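Local coordinates for protein dicer Related Helicase (Caenorhabditis elegans, PDB 6M6Q) that probably hydrolyses ATP as an RLR-family RNA helicase of RNA interference and innate immunity, this piece being its all-helical N-terminal domain, at residues 27-32 against 136-141. Sequence-based numbering, arbitrary orientation.
Sequences AYFRLL and IADEVM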
loop_
_atom_site.group_PDB
_atom_site.type_symbol
_atom_site.label_atom_id
_atom_site.label_comp_id
_atom_site.label_asym_id
_atom_site.label_seq_id
_atom_site.Cartn_x
_atom_site.Cartn_y
_atom_site.Cartn_z
ATOM N N ALA B 27 -12.654 -5.848 2.631
ATOM C CA ALA B 27 -11.594 -5.479 3.601
ATOM C C ALA B 27 -11.699 -6.360 4.843
ATOM O O ALA B 27 -10.654 -6.749 5.390
ATOM C CB ALA B 27 -11.700 -4.020 3.974
ATOM N N TYR B 28 -12.909 -6.603 5.312
ATOM C CA TYR B 28 -13.154 -7.425 6.504
ATOM C C TYR B 28 -12.707 -8.859 6.198
ATOM O O TYR B 28 -11.926 -9.418 6.988
ATOM C CB TYR B 28 -14.606 -7.318 6.966
ATOM C CG TYR B 28 -14.834 -7.989 8.299
ATOM C CD1 TYR B 28 -15.361 -9.271 8.380
ATOM C CD2 TYR B 28 -14.404 -7.394 9.471
ATOM C CE1 TYR B 28 -15.487 -9.921 9.591
ATOM C CE2 TYR B 28 -14.543 -8.027 10.692
ATOM C CZ TYR B 28 -15.080 -9.297 10.751
ATOM O OH TYR B 28 -15.238 -9.909 11.963
ATOM N N PHE B 29 -13.094 -9.397 5.044
ATOM C CA PHE B 29 -12.705 -10.763 4.599
ATOM C C PHE B 29 -11.173 -10.881 4.554
ATOM O O PHE B 29 -10.662 -11.947 4.904
ATOM C CB PHE B 29 -13.309 -11.096 3.238
ATOM C CG PHE B 29 -12.957 -12.472 2.737
ATOM C CD1 PHE B 29 -13.694 -13.577 3.119
ATOM C CD2 PHE B 29 -11.860 -12.668 1.909
ATOM C CE1 PHE B 29 -13.354 -14.847 2.675
ATOM C CE2 PHE B 29 -11.525 -13.940 1.465
ATOM C CZ PHE B 29 -12.282 -15.024 1.838
ATOM N N ARG B 30 -10.475 -9.810 4.146
ATOM C CA ARG B 30 -8.993 -9.780 3.952
ATOM C C ARG B 30 -8.253 -9.757 5.295
ATOM O O ARG B 30 -7.046 -9.926 5.264
ATOM C CB ARG B 30 -8.578 -8.589 3.078
ATOM C CG ARG B 30 -8.916 -8.789 1.608
ATOM C CD ARG B 30 -8.244 -7.801 0.703
ATOM N NE ARG B 30 -8.658 -6.423 0.930
ATOM C CZ ARG B 30 -9.566 -5.759 0.194
ATOM N NH1 ARG B 30 -10.209 -6.362 -0.795
ATOM N NH2 ARG B 30 -9.818 -4.486 0.456
ATOM N N LEU B 31 -8.958 -9.668 6.432
ATOM C CA LEU B 31 -8.354 -9.907 7.782
ATOM C C LEU B 31 -8.132 -11.422 7.978
ATOM O O LEU B 31 -7.302 -11.786 8.851
ATOM C CB LEU B 31 -9.241 -9.301 8.879
ATOM C CG LEU B 31 -9.403 -7.773 8.832
ATOM C CD1 LEU B 31 -10.596 -7.310 9.651
ATOM C CD2 LEU B 31 -8.155 -7.075 9.318
ATOM N N LEU B 32 -8.725 -12.259 7.108
ATOM C CA LEU B 32 -8.518 -13.748 7.067
ATOM C C LEU B 32 -7.580 -14.149 5.913
ATOM O O LEU B 32 -7.542 -15.345 5.587
ATOM C CB LEU B 32 -9.868 -14.465 6.875
ATOM C CG LEU B 32 -10.798 -14.518 8.077
ATOM C CD1 LEU B 32 -12.200 -14.900 7.635
ATOM C CD2 LEU B 32 -10.283 -15.497 9.108
ATOM N N ILE B 136 -14.345 -16.385 -5.850
ATOM C CA ILE B 136 -13.704 -17.723 -5.792
ATOM C C ILE B 136 -13.249 -17.959 -4.355
ATOM O O ILE B 136 -13.483 -19.086 -3.835
ATOM C CB ILE B 136 -12.557 -17.847 -6.801
ATOM C CG1 ILE B 136 -13.031 -17.524 -8.220
ATOM C CG2 ILE B 136 -11.939 -19.236 -6.716
ATOM C CD1 ILE B 136 -11.930 -17.493 -9.247
ATOM N N ALA B 137 -12.660 -16.936 -3.726
ATOM C CA ALA B 137 -12.116 -17.013 -2.355
ATOM C C ALA B 137 -13.259 -17.246 -1.367
ATOM O O ALA B 137 -13.059 -18.017 -0.421
ATOM C CB ALA B 137 -11.343 -15.767 -2.030
ATOM N N ASP B 138 -14.417 -16.610 -1.593
ATOM C CA ASP B 138 -15.621 -16.732 -0.719
ATOM C C ASP B 138 -16.051 -18.199 -0.711
ATOM O O ASP B 138 -16.166 -18.767 0.371
ATOM C CB ASP B 138 -16.749 -15.797 -1.181
ATOM C CG ASP B 138 -17.805 -15.477 -0.124
ATOM O OD1 ASP B 138 -17.445 -15.442 1.074
ATOM O OD2 ASP B 138 -18.989 -15.238 -0.516
ATOM N N GLU B 139 -16.180 -18.801 -1.889
ATOM C CA GLU B 139 -16.619 -20.210 -2.058
ATOM C C GLU B 139 -15.566 -21.165 -1.474
ATOM O O GLU B 139 -15.968 -22.219 -0.961
ATOM C CB GLU B 139 -16.904 -20.530 -3.529
ATOM C CG GLU B 139 -17.640 -21.851 -3.698
ATOM C CD GLU B 139 -18.030 -22.226 -5.106
ATOM O OE1 GLU B 139 -18.110 -21.311 -5.955
ATOM O OE2 GLU B 139 -18.264 -23.445 -5.351
ATOM N N VAL B 140 -14.272 -20.834 -1.555
ATOM C CA VAL B 140 -13.196 -21.720 -1.013
ATOM C C VAL B 140 -13.386 -21.832 0.505
ATOM O O VAL B 140 -13.390 -22.982 1.027
ATOM C CB VAL B 140 -11.782 -21.229 -1.375
ATOM C CG1 VAL B 140 -10.710 -21.812 -0.442
ATOM C CG2 VAL B 140 -11.448 -21.532 -2.830
ATOM N N MET B 141 -13.610 -20.696 1.168
ATOM C CA MET B 141 -13.803 -20.613 2.633
ATOM C C MET B 141 -15.079 -21.372 3.034
ATOM O O MET B 141 -15.049 -22.090 4.067
ATOM C CB MET B 141 -13.894 -19.149 3.089
ATOM C CG MET B 141 -12.582 -18.382 2.946
ATOM S SD MET B 141 -11.125 -19.252 3.662
ATOM C CE MET B 141 -11.451 -19.059 5.410
#
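F29 reaches across from the short helix 25-29 and sets the far end of its ring against one turn of helix 131-144, where A137 and M141 meet it. The side chains that meet are mainly apolar, and no hydrogen bond links the two segments. CG of F29 lies anti to its own backbone N (chi1 -180°), which sends the ring straight out to the other helix, whose nearest CA, that of D138, is 8.5 Å from the CA of F29. M141 meets the ring at its edge: its CG sits near the ring plane, 3.5 Å from CZ of F29. A137 brings its methyl, with CB 3.9 Å from CE2 of F29. One turn apart on their helix, A137 and M141 both meet the far end of the ring. With an alanine in place of F29, the methyl of A137 and the CG of M141 would probably lose their shared partner, leaving a gap between the two helices.

The polar atoms near the ring are backbone ones for the most part. O of A137 lies 3.8 Å from CZ of F29, but it already accepts the helical bond from N of M141 (3.2 Å). The carboxylate of D138 passes by the ring and is held elsewhere, OD1 bonding to NE2 of H153.

This is a buried helix-to-helix contact inside the all-helical N-terminal domain, joining the short helix 25-29 to helix 131-144. L148 of helix 146-152 touches both M141 and L32, while the ring of F25 meets that of F29 with planes at about 45°. Behind F29, L31 packs on helices 186-193 and 262-271, so the segment 27-32 lies between these two and helix 131-144.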